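S-adenosylmethionine dependent methyltransferase (Mesorhizobium loti, PDB 3BKW) probably transfers methyl groups from S-adenosylmethionine to an acceptor substrate. Local coordinates at residues 135-149 against 231-243. Numbering follows the deposited sequence.
Sequences SPGGHFVFSTEHPIY and LDRPMFLLVSARR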
loop_
_atom_site.group_PDB
_atom_site.type_symbol
_atom_site.label_atom_id
_atom_site.label_comp_id
_atom_site.label_asym_id
_atom_site.label_seq_id
_atom_site.Cartn_x
_atom_site.Cartn_y
_atom_site.Cartn_z
ATOM N N SER A 135 10.129 -22.070 3.224
ATOM C CA SER A 135 10.020 -22.751 4.521
ATOM C C SER A 135 9.365 -21.786 5.506
ATOM O O SER A 135 9.421 -20.570 5.293
ATOM C CB SER A 135 11.386 -23.201 5.014
ATOM O OG SER A 135 11.878 -24.191 4.142
ATOM N N PRO A 136 8.721 -22.308 6.579
ATOM C CA PRO A 136 8.064 -21.439 7.561
ATOM C C PRO A 136 8.993 -20.321 8.046
ATOM O O PRO A 136 10.169 -20.582 8.299
ATOM C CB PRO A 136 7.701 -22.417 8.681
ATOM C CG PRO A 136 7.494 -23.686 7.974
ATOM C CD PRO A 136 8.561 -23.728 6.946
ATOM N N GLY A 137 8.481 -19.087 8.083
ATOM C CA GLY A 137 9.259 -17.900 8.442
ATOM C C GLY A 137 10.076 -17.306 7.296
ATOM O O GLY A 137 10.791 -16.316 7.494
ATOM N N GLY A 138 9.981 -17.891 6.098
ATOM C CA GLY A 138 10.720 -17.401 4.942
ATOM C C GLY A 138 10.112 -16.132 4.394
ATOM O O GLY A 138 8.968 -15.808 4.719
ATOM N N HIS A 139 10.877 -15.422 3.551
ATOM C CA HIS A 139 10.455 -14.137 2.982
ATOM C C HIS A 139 10.431 -14.112 1.463
ATOM O O HIS A 139 11.097 -14.890 0.822
ATOM C CB HIS A 139 11.345 -12.992 3.455
ATOM C CG HIS A 139 11.223 -12.702 4.918
ATOM N ND1 HIS A 139 12.004 -13.323 5.862
ATOM C CD2 HIS A 139 10.403 -11.865 5.596
ATOM C CE1 HIS A 139 11.677 -12.881 7.064
ATOM N NE2 HIS A 139 10.704 -11.995 6.930
ATOM N N PHE A 140 9.601 -13.217 0.937
ATOM C CA PHE A 140 9.478 -12.921 -0.484
ATOM C C PHE A 140 9.639 -11.409 -0.582
ATOM O O PHE A 140 8.826 -10.683 -0.015
ATOM C CB PHE A 140 8.137 -13.412 -1.006
ATOM C CG PHE A 140 7.903 -13.193 -2.485
ATOM C CD1 PHE A 140 8.942 -13.088 -3.428
ATOM C CD2 PHE A 140 6.591 -13.218 -2.961
ATOM C CE1 PHE A 140 8.679 -12.934 -4.794
ATOM C CE2 PHE A 140 6.341 -13.084 -4.313
ATOM C CZ PHE A 140 7.370 -12.943 -5.225
ATOM N N VAL A 141 10.695 -10.962 -1.253
ATOM C CA VAL A 141 11.018 -9.551 -1.382
ATOM C C VAL A 141 11.119 -9.254 -2.868
ATOM O O VAL A 141 11.888 -9.896 -3.596
ATOM C CB VAL A 141 12.330 -9.229 -0.662
ATOM C CG1 VAL A 141 12.709 -7.749 -0.836
ATOM C CG2 VAL A 141 12.227 -9.571 0.819
ATOM N N PHE A 142 10.309 -8.313 -3.348
ATOM C CA PHE A 142 10.289 -8.015 -4.756
ATOM C C PHE A 142 9.970 -6.574 -5.102
ATOM O O PHE A 142 9.334 -5.856 -4.316
ATOM C CB PHE A 142 9.305 -8.969 -5.462
ATOM C CG PHE A 142 7.840 -8.775 -5.086
ATOM C CD1 PHE A 142 7.027 -7.941 -5.856
ATOM C CD2 PHE A 142 7.264 -9.430 -3.980
ATOM C CE1 PHE A 142 5.659 -7.762 -5.555
ATOM C CE2 PHE A 142 5.882 -9.255 -3.664
ATOM C CZ PHE A 142 5.092 -8.406 -4.461
ATOM N N SER A 143 10.413 -6.182 -6.302
ATOM C CA SER A 143 10.123 -4.876 -6.858
ATOM C C SER A 143 9.323 -5.041 -8.127
ATOM O O SER A 143 9.513 -6.005 -8.883
ATOM C CB SER A 143 11.392 -4.101 -7.147
ATOM O OG SER A 143 12.209 -4.789 -8.076
ATOM N N THR A 144 8.407 -4.105 -8.333
ATOM C CA THR A 144 7.618 -4.011 -9.552
ATOM C C THR A 144 7.443 -2.538 -9.904
ATOM O O THR A 144 7.658 -1.664 -9.080
ATOM C CB THR A 144 6.191 -4.661 -9.399
ATOM O OG1 THR A 144 5.530 -4.130 -8.231
ATOM C CG2 THR A 144 6.276 -6.194 -9.269
ATOM N N GLU A 145 7.045 -2.268 -11.137
ATOM C CA GLU A 145 6.631 -0.930 -11.511
ATOM C C GLU A 145 5.418 -0.571 -10.666
ATOM O O GLU A 145 4.528 -1.387 -10.436
ATOM C CB GLU A 145 6.259 -0.823 -12.986
ATOM C CG GLU A 145 7.471 -0.773 -13.886
ATOM C CD GLU A 145 7.172 -0.659 -15.354
ATOM O OE1 GLU A 145 6.048 -0.295 -15.721
ATOM O OE2 GLU A 145 8.091 -0.945 -16.130
ATOM N N HIS A 146 5.425 0.651 -10.168
ATOM C CA HIS A 146 4.351 1.156 -9.298
ATOM C C HIS A 146 3.091 1.402 -10.141
ATOM O O HIS A 146 3.209 1.799 -11.303
ATOM C CB HIS A 146 4.815 2.478 -8.672
ATOM C CG HIS A 146 3.987 2.936 -7.518
ATOM N ND1 HIS A 146 2.739 3.502 -7.666
ATOM C CD2 HIS A 146 4.255 2.956 -6.192
ATOM C CE1 HIS A 146 2.260 3.820 -6.478
ATOM N NE2 HIS A 146 3.159 3.501 -5.565
ATOM N N PRO A 147 1.885 1.122 -9.579
ATOM C CA PRO A 147 0.688 1.430 -10.373
ATOM C C PRO A 147 0.513 2.905 -10.824
ATOM O O PRO A 147 -0.103 3.161 -11.853
ATOM C CB PRO A 147 -0.463 0.912 -9.478
ATOM C CG PRO A 147 0.108 0.840 -8.132
ATOM C CD PRO A 147 1.538 0.491 -8.292
ATOM N N ILE A 148 1.052 3.877 -10.081
ATOM C CA ILE A 148 1.042 5.280 -10.530
ATOM C C ILE A 148 1.780 5.405 -11.870
ATOM O O ILE A 148 1.340 6.110 -12.761
ATOM C CB ILE A 148 1.673 6.225 -9.496
ATOM C CG1 ILE A 148 0.698 6.416 -8.335
ATOM C CG2 ILE A 148 2.025 7.599 -10.146
ATOM C CD1 ILE A 148 1.278 7.119 -7.147
ATOM N N TYR A 149 2.909 4.709 -11.982
ATOM C CA TYR A 149 3.706 4.685 -13.185
ATOM C C TYR A 149 3.035 3.889 -14.314
ATOM O O TYR A 149 3.092 4.308 -15.484
ATOM C CB TYR A 149 5.102 4.133 -12.855
ATOM C CG TYR A 149 6.062 4.147 -14.012
ATOM C CD1 TYR A 149 6.771 5.301 -14.352
ATOM C CD2 TYR A 149 6.279 2.994 -14.765
ATOM C CE1 TYR A 149 7.667 5.307 -15.441
ATOM C CE2 TYR A 149 7.153 2.991 -15.856
ATOM C CZ TYR A 149 7.861 4.146 -16.175
ATOM O OH TYR A 149 8.720 4.147 -17.257
ATOM N N LEU A 231 11.077 12.399 -7.049
ATOM C CA LEU A 231 10.321 12.927 -5.890
ATOM C C LEU A 231 8.840 13.184 -6.193
ATOM O O LEU A 231 7.999 13.164 -5.280
ATOM C CB LEU A 231 10.947 14.210 -5.345
ATOM C CG LEU A 231 12.370 14.062 -4.782
ATOM C CD1 LEU A 231 12.850 15.413 -4.252
ATOM C CD2 LEU A 231 12.462 13.021 -3.687
ATOM N N ASP A 232 8.504 13.402 -7.463
ATOM C CA ASP A 232 7.134 13.729 -7.858
ATOM C C ASP A 232 6.203 12.546 -8.004
ATOM O O ASP A 232 5.022 12.669 -7.699
ATOM C CB ASP A 232 7.132 14.594 -9.116
ATOM C CG ASP A 232 7.612 15.995 -8.833
ATOM O OD1 ASP A 232 7.189 16.593 -7.817
ATOM O OD2 ASP A 232 8.378 16.509 -9.645
ATOM N N ARG A 233 6.725 11.420 -8.477
ATOM C CA ARG A 233 5.933 10.211 -8.593
ATOM C C ARG A 233 6.841 8.977 -8.510
ATOM O O ARG A 233 7.941 9.014 -9.041
ATOM C CB ARG A 233 5.121 10.215 -9.899
ATOM C CG ARG A 233 5.944 10.148 -11.191
ATOM C CD ARG A 233 6.024 8.728 -11.745
ATOM N NE ARG A 233 6.850 8.710 -12.940
ATOM C CZ ARG A 233 8.175 8.634 -12.970
ATOM N NH1 ARG A 233 8.887 8.563 -11.865
ATOM N NH2 ARG A 233 8.802 8.661 -14.150
ATOM N N PRO A 234 6.349 7.892 -7.901
ATOM C CA PRO A 234 7.162 6.695 -7.778
ATOM C C PRO A 234 7.156 5.841 -9.041
ATOM O O PRO A 234 6.093 5.613 -9.630
ATOM C CB PRO A 234 6.485 5.938 -6.637
ATOM C CG PRO A 234 5.068 6.301 -6.728
ATOM C CD PRO A 234 5.028 7.711 -7.273
HETATM N N MSE A 235 8.331 5.378 -9.452
HETATM C CA MSE A 235 8.439 4.432 -10.545
HETATM C C MSE A 235 8.224 3.003 -10.043
HETATM O O MSE A 235 7.727 2.159 -10.804
HETATM C CB MSE A 235 9.801 4.502 -11.225
HETATM C CG MSE A 235 9.890 3.679 -12.476
HETATM SE SE MSE A 235 11.506 4.052 -13.451
HETATM C CE MSE A 235 11.184 5.896 -13.846
ATOM N N PHE A 236 8.614 2.734 -8.789
ATOM C CA PHE A 236 8.611 1.369 -8.255
ATOM C C PHE A 236 7.893 1.179 -6.947
ATOM O O PHE A 236 7.854 2.075 -6.106
ATOM C CB PHE A 236 10.057 0.887 -8.045
ATOM C CG PHE A 236 10.936 1.041 -9.246
ATOM C CD1 PHE A 236 10.622 0.345 -10.404
ATOM C CD2 PHE A 236 12.079 1.833 -9.212
ATOM C CE1 PHE A 236 11.432 0.456 -11.544
ATOM C CE2 PHE A 236 12.892 1.949 -10.343
ATOM C CZ PHE A 236 12.553 1.259 -11.509
ATOM N N LEU A 237 7.317 -0.011 -6.809
ATOM C CA LEU A 237 6.724 -0.510 -5.576
ATOM C C LEU A 237 7.643 -1.630 -5.083
ATOM O O LEU A 237 7.945 -2.558 -5.853
ATOM C CB LEU A 237 5.318 -1.066 -5.813
ATOM C CG LEU A 237 4.592 -1.616 -4.574
ATOM C CD1 LEU A 237 4.297 -0.484 -3.552
ATOM C CD2 LEU A 237 3.301 -2.364 -4.940
ATOM N N LEU A 238 8.062 -1.536 -3.829
ATOM C CA LEU A 238 8.927 -2.525 -3.183
ATOM C C LEU A 238 8.110 -3.185 -2.073
ATOM O O LEU A 238 7.519 -2.483 -1.231
ATOM C CB LEU A 238 10.176 -1.866 -2.622
ATOM C CG LEU A 238 10.908 -0.875 -3.528
ATOM C CD1 LEU A 238 12.159 -0.334 -2.786
ATOM C CD2 LEU A 238 11.316 -1.424 -4.868
ATOM N N VAL A 239 8.057 -4.513 -2.054
ATOM C CA VAL A 239 7.300 -5.231 -1.021
ATOM C C VAL A 239 8.097 -6.399 -0.430
ATOM O O VAL A 239 8.798 -7.102 -1.169
ATOM C CB VAL A 239 5.969 -5.838 -1.587
ATOM C CG1 VAL A 239 5.162 -6.536 -0.480
ATOM C CG2 VAL A 239 5.100 -4.793 -2.278
ATOM N N SER A 240 8.010 -6.548 0.896
ATOM C CA SER A 240 8.552 -7.685 1.651
ATOM C C SER A 240 7.372 -8.363 2.339
ATOM O O SER A 240 6.578 -7.680 2.990
ATOM C CB SER A 240 9.531 -7.223 2.722
ATOM O OG SER A 240 9.947 -8.322 3.527
ATOM N N ALA A 241 7.263 -9.676 2.197
ATOM C CA ALA A 241 6.197 -10.467 2.808
ATOM C C ALA A 241 6.830 -11.687 3.447
ATOM O O ALA A 241 7.876 -12.164 2.983
ATOM C CB ALA A 241 5.185 -10.873 1.782
ATOM N N ARG A 242 6.220 -12.153 4.528
ATOM C CA ARG A 242 6.707 -13.301 5.270
ATOM C C ARG A 242 5.672 -14.405 5.260
ATOM O O ARG A 242 4.479 -14.134 5.290
ATOM C CB ARG A 242 6.970 -12.883 6.707
ATOM C CG ARG A 242 7.654 -13.933 7.558
ATOM C CD ARG A 242 7.806 -13.500 9.013
ATOM N NE ARG A 242 6.502 -13.166 9.607
ATOM C CZ ARG A 242 5.992 -11.938 9.785
ATOM N NH1 ARG A 242 6.669 -10.837 9.449
ATOM N NH2 ARG A 242 4.777 -11.808 10.318
ATOM N N ARG A 243 6.115 -15.653 5.210
ATOM C CA ARG A 243 5.175 -16.767 5.324
ATOM C C ARG A 243 5.356 -17.462 6.674
ATOM O O ARG A 243 4.501 -18.256 7.058
ATOM C CB ARG A 243 5.309 -17.689 4.115
ATOM C CG ARG A 243 6.527 -18.554 4.088
ATOM C CD ARG A 243 6.254 -19.884 4.752
ATOM N NE ARG A 243 5.620 -20.853 3.888
ATOM C CZ ARG A 243 4.852 -21.881 4.271
ATOM N NH1 ARG A 243 4.483 -22.073 5.539
ATOM N NH2 ARG A 243 4.384 -22.710 3.346
ATOM O OXT ARG A 243 6.330 -17.290 7.411
HETATM O O HOH W 1 6.435 -4.817 -5.613
#
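His146 lays its imidazole against the Pro234 ring. Its CB sits 3.5 Å from Pro234 O. CG is anti to the backbone N (chi1 -166°), bringing one ring face to Pro234. Pro234 CG stands over the ring centre, 3.5 Å from the centroid, a CH-pi contact. CE1 also lies beneath Pro234 CG. Phe236 O lies at the ring edge, in plane, nearest CD2. ND1 accepts from Ile148 N at 3.0 Å in the ring plane, so His146 N-caps the helix that follows. NE2 bonds to Glu213 on strand 207-213. The backbone N of His146 donates to Met235 O from above the carbonyl plane.

Strands 138-145 and 236-242 run antiparallel in the sheet of a Rossmann-like methyltransferase fold, where 236-242 is the reversed strand of order 3-2-1-4-5-7-6. Paired backbone bonds join Phe140 to Ala241, Phe142 to Val239 and Thr144 to Leu237. Val239 CB lies over the Phe142 ring, 4.2 Å from its centroid. A water donates to Leu237 O at 2.7 Å and bonds Thr144 OG1. On the Tyr149 ring, selenomethionine Met235 sets CG over the centre of one face, while Arg233 NE lies at the edge, 3.7 Å from Tyr149 CD1. Arg233 NH1 salt-bridges Glu230.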